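Local structure of response regulator receiver domain protein (CheY) (Rhodospirillum rubrum, 3HEB) at residues 11-14 with 15-18. The protein probably acts as a phosphorylation-dependent switch in two-component signalling, as other CheY-like receiver domains do. Sequence-based numbering, arbitrary orientation.
Sequences EDDL and GHAR. With PO4 (phosphate ion), chain C.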
ATOM      1  N   GLU A  11      -1.773   2.329 -18.195  1.00 18.21           N
ATOM      2  CA  GLU A  11      -0.440   2.246 -18.769  1.00 17.78           C
ATOM      3  C   GLU A  11      -0.555   2.504 -20.267  1.00 17.98           C
ATOM      4  O   GLU A  11      -1.446   1.968 -20.917  1.00 18.98           O
ATOM      5  CB  GLU A  11       0.121   0.844 -18.500  1.00 18.39           C
ATOM      6  CG  GLU A  11       1.447   0.540 -19.174  1.00 20.32           C
ATOM      7  CD  GLU A  11       2.582   1.382 -18.643  1.00 18.36           C
ATOM      8  OE1 GLU A  11       2.980   1.179 -17.477  1.00 20.72           O
ATOM      9  OE2 GLU A  11       3.073   2.253 -19.391  1.00 19.48           O
ATOM     10  N   ASP A  12       0.339   3.327 -20.808  1.00 19.97           N
ATOM     11  CA  ASP A  12       0.321   3.666 -22.235  1.00 18.93           C
ATOM     12  C   ASP A  12       1.330   2.855 -23.037  1.00 18.96           C
ATOM     13  O   ASP A  12       1.180   2.714 -24.250  1.00 19.30           O
ATOM     14  CB  ASP A  12       0.630   5.144 -22.433  1.00 20.36           C
ATOM     15  CG  ASP A  12       2.047   5.485 -22.048  1.00 21.63           C
ATOM     16  OD1 ASP A  12       2.485   5.044 -20.958  1.00 22.20           O
ATOM     17  OD2 ASP A  12       2.719   6.192 -22.830  1.00 23.46           O
ATOM     18  N   ASP A  13       2.370   2.356 -22.371  1.00 18.14           N
ATOM     19  CA  ASP A  13       3.373   1.550 -23.050  1.00 17.27           C
ATOM     20  C   ASP A  13       2.731   0.197 -23.257  1.00 18.41           C
ATOM     21  O   ASP A  13       2.496  -0.540 -22.302  1.00 18.61           O
ATOM     22  CB  ASP A  13       4.637   1.397 -22.203  1.00 18.20           C
ATOM     23  CG  ASP A  13       5.752   0.672 -22.947  1.00 16.84           C
ATOM     24  OD1 ASP A  13       6.906   1.135 -22.894  1.00 18.69           O
ATOM     25  OD2 ASP A  13       5.479  -0.364 -23.583  1.00 16.90           O
ATOM     26  N   LEU A  14       2.438  -0.127 -24.509  1.00 17.94           N
ATOM     27  CA  LEU A  14       1.789  -1.380 -24.828  1.00 18.45           C
ATOM     28  C   LEU A  14       2.642  -2.577 -24.486  1.00 18.36           C
ATOM     29  O   LEU A  14       2.129  -3.665 -24.209  1.00 19.70           O
ATOM     30  CB  LEU A  14       1.405  -1.400 -26.303  1.00 17.49           C
ATOM     31  CG  LEU A  14       0.331  -0.360 -26.633  1.00 16.56           C
ATOM     32  CD1 LEU A  14      -0.043  -0.475 -28.110  1.00 17.23           C
ATOM     33  CD2 LEU A  14      -0.896  -0.594 -25.753  1.00 13.05           C
ATOM     34  N   GLY A  15       3.950  -2.385 -24.499  1.00 17.66           N
ATOM     35  CA  GLY A  15       4.809  -3.496 -24.163  1.00 18.16           C
ATOM     36  C   GLY A  15       4.725  -3.817 -22.682  1.00 17.91           C
ATOM     37  O   GLY A  15       4.653  -4.978 -22.299  1.00 20.72           O
ATOM     38  N   HIS A  16       4.726  -2.785 -21.845  1.00 17.06           N
ATOM     39  CA  HIS A  16       4.631  -2.985 -20.409  1.00 14.73           C
ATOM     40  C   HIS A  16       3.231  -3.428 -20.039  1.00 14.93           C
ATOM     41  O   HIS A  16       3.050  -4.266 -19.152  1.00 15.12           O
ATOM     42  CB  HIS A  16       4.968  -1.697 -19.664  1.00 13.34           C
ATOM     43  CG  HIS A  16       6.396  -1.271 -19.809  1.00 11.51           C
ATOM     44  ND1 HIS A  16       6.935  -0.217 -19.102  1.00 12.19           N
ATOM     45  CD2 HIS A  16       7.388  -1.733 -20.609  1.00  8.40           C
ATOM     46  CE1 HIS A  16       8.196  -0.048 -19.458  1.00 11.08           C
ATOM     47  NE2 HIS A  16       8.490  -0.956 -20.374  1.00 12.33           N
ATOM     48  N   ALA A  17       2.238  -2.875 -20.722  1.00 13.97           N
ATOM     49  CA  ALA A  17       0.861  -3.237 -20.436  1.00 14.45           C
ATOM     50  C   ALA A  17       0.634  -4.732 -20.621  1.00 14.39           C
ATOM     51  O   ALA A  17      -0.067  -5.351 -19.831  1.00 15.24           O
ATOM     52  CB  ALA A  17      -0.090  -2.451 -21.328  1.00 15.37           C
ATOM     53  N   ARG A  18       1.228  -5.311 -21.659  1.00 15.53           N
ATOM     54  CA  ARG A  18       1.062  -6.733 -21.917  1.00 17.50           C
ATOM     55  C   ARG A  18       1.915  -7.573 -20.971  1.00 17.80           C
ATOM     56  O   ARG A  18       1.577  -8.714 -20.675  1.00 18.42           O
ATOM     57  CB  ARG A  18       1.386  -7.053 -23.385  1.00 20.34           C
ATOM     58  CG  ARG A  18       0.355  -6.499 -24.385  1.00 23.66           C
ATOM     59  CD  ARG A  18       0.744  -6.814 -25.835  1.00 27.13           C
ATOM     60  NE  ARG A  18      -0.131  -6.154 -26.807  1.00 29.77           N
ATOM     61  CZ  ARG A  18      -1.427  -6.414 -26.948  1.00 31.99           C
ATOM     62  NH1 ARG A  18      -2.012  -7.326 -26.183  1.00 34.56           N
ATOM     63  NH2 ARG A  18      -2.146  -5.759 -27.848  1.00 32.87           N
TER
HETATM   64  P   PO4 C 156      12.291  -1.323 -19.726  1.00 48.60           P
HETATM   65  O1  PO4 C 156      12.934  -2.776 -19.861  1.00 44.95           O
HETATM   66  O2  PO4 C 156      11.359  -1.015 -20.971  1.00 42.35           O
HETATM   67  O3  PO4 C 156      11.430  -1.242 -18.401  1.00 46.12           O
HETATM   68  O4  PO4 C 156      13.445  -0.238 -19.670  1.00 44.72           O
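Asp13 caps the first turn of helix 14-26 with one carboxylate oxygen that serves two backbone amides. His16 N donates to Asp13 OD2 over 3.1 Å, reaching it from above the carboxylate plane, while Gly15 N lies 2.7 Å from the same Asp13 OD2 in a bent, weak bond (126° at the hydrogen). The carboxylate can turn back over the helix start because CG stands anti to the backbone N (chi1 -174°). The helix ladder proper then begins: Ala17 N donates to Asp13 O at 2.8 Å, and Arg18 N follows to Leu14 O at 3.2 Å.

The capping carboxylate also stacks on a ring. Its plane is only 9° from that of the His16 imidazole, and Asp13 OD1 sits over the ring centre, 3.6 Å above it. In the ring plane, His16 NE2 donates to O2 of a phosphate ion at 2.9 Å, probably a guest from the crystallisation liquor; ND1 is hydrogen-bonded to Lys118, and Phe125 meets the ring edge-to-face.

Glu11, buried, packs its CG 4.0 Å from Ala17 CB. Its bent chain brings OE2 to Asp13 N, a 3.1 Å bond through the anti lone pair that helps hold the capping residue in place, while OE1 makes a salt bridge with Lys118.

Glu11 and Asp12, after strand 6-10, lie close to the predicted phosphoacceptor Asp66, with Lys118 joined to Glu11, consistent with the acidic pocket of CheY-like receiver domains; Asp13, next in the loop, is the N-cap of helix 14-26.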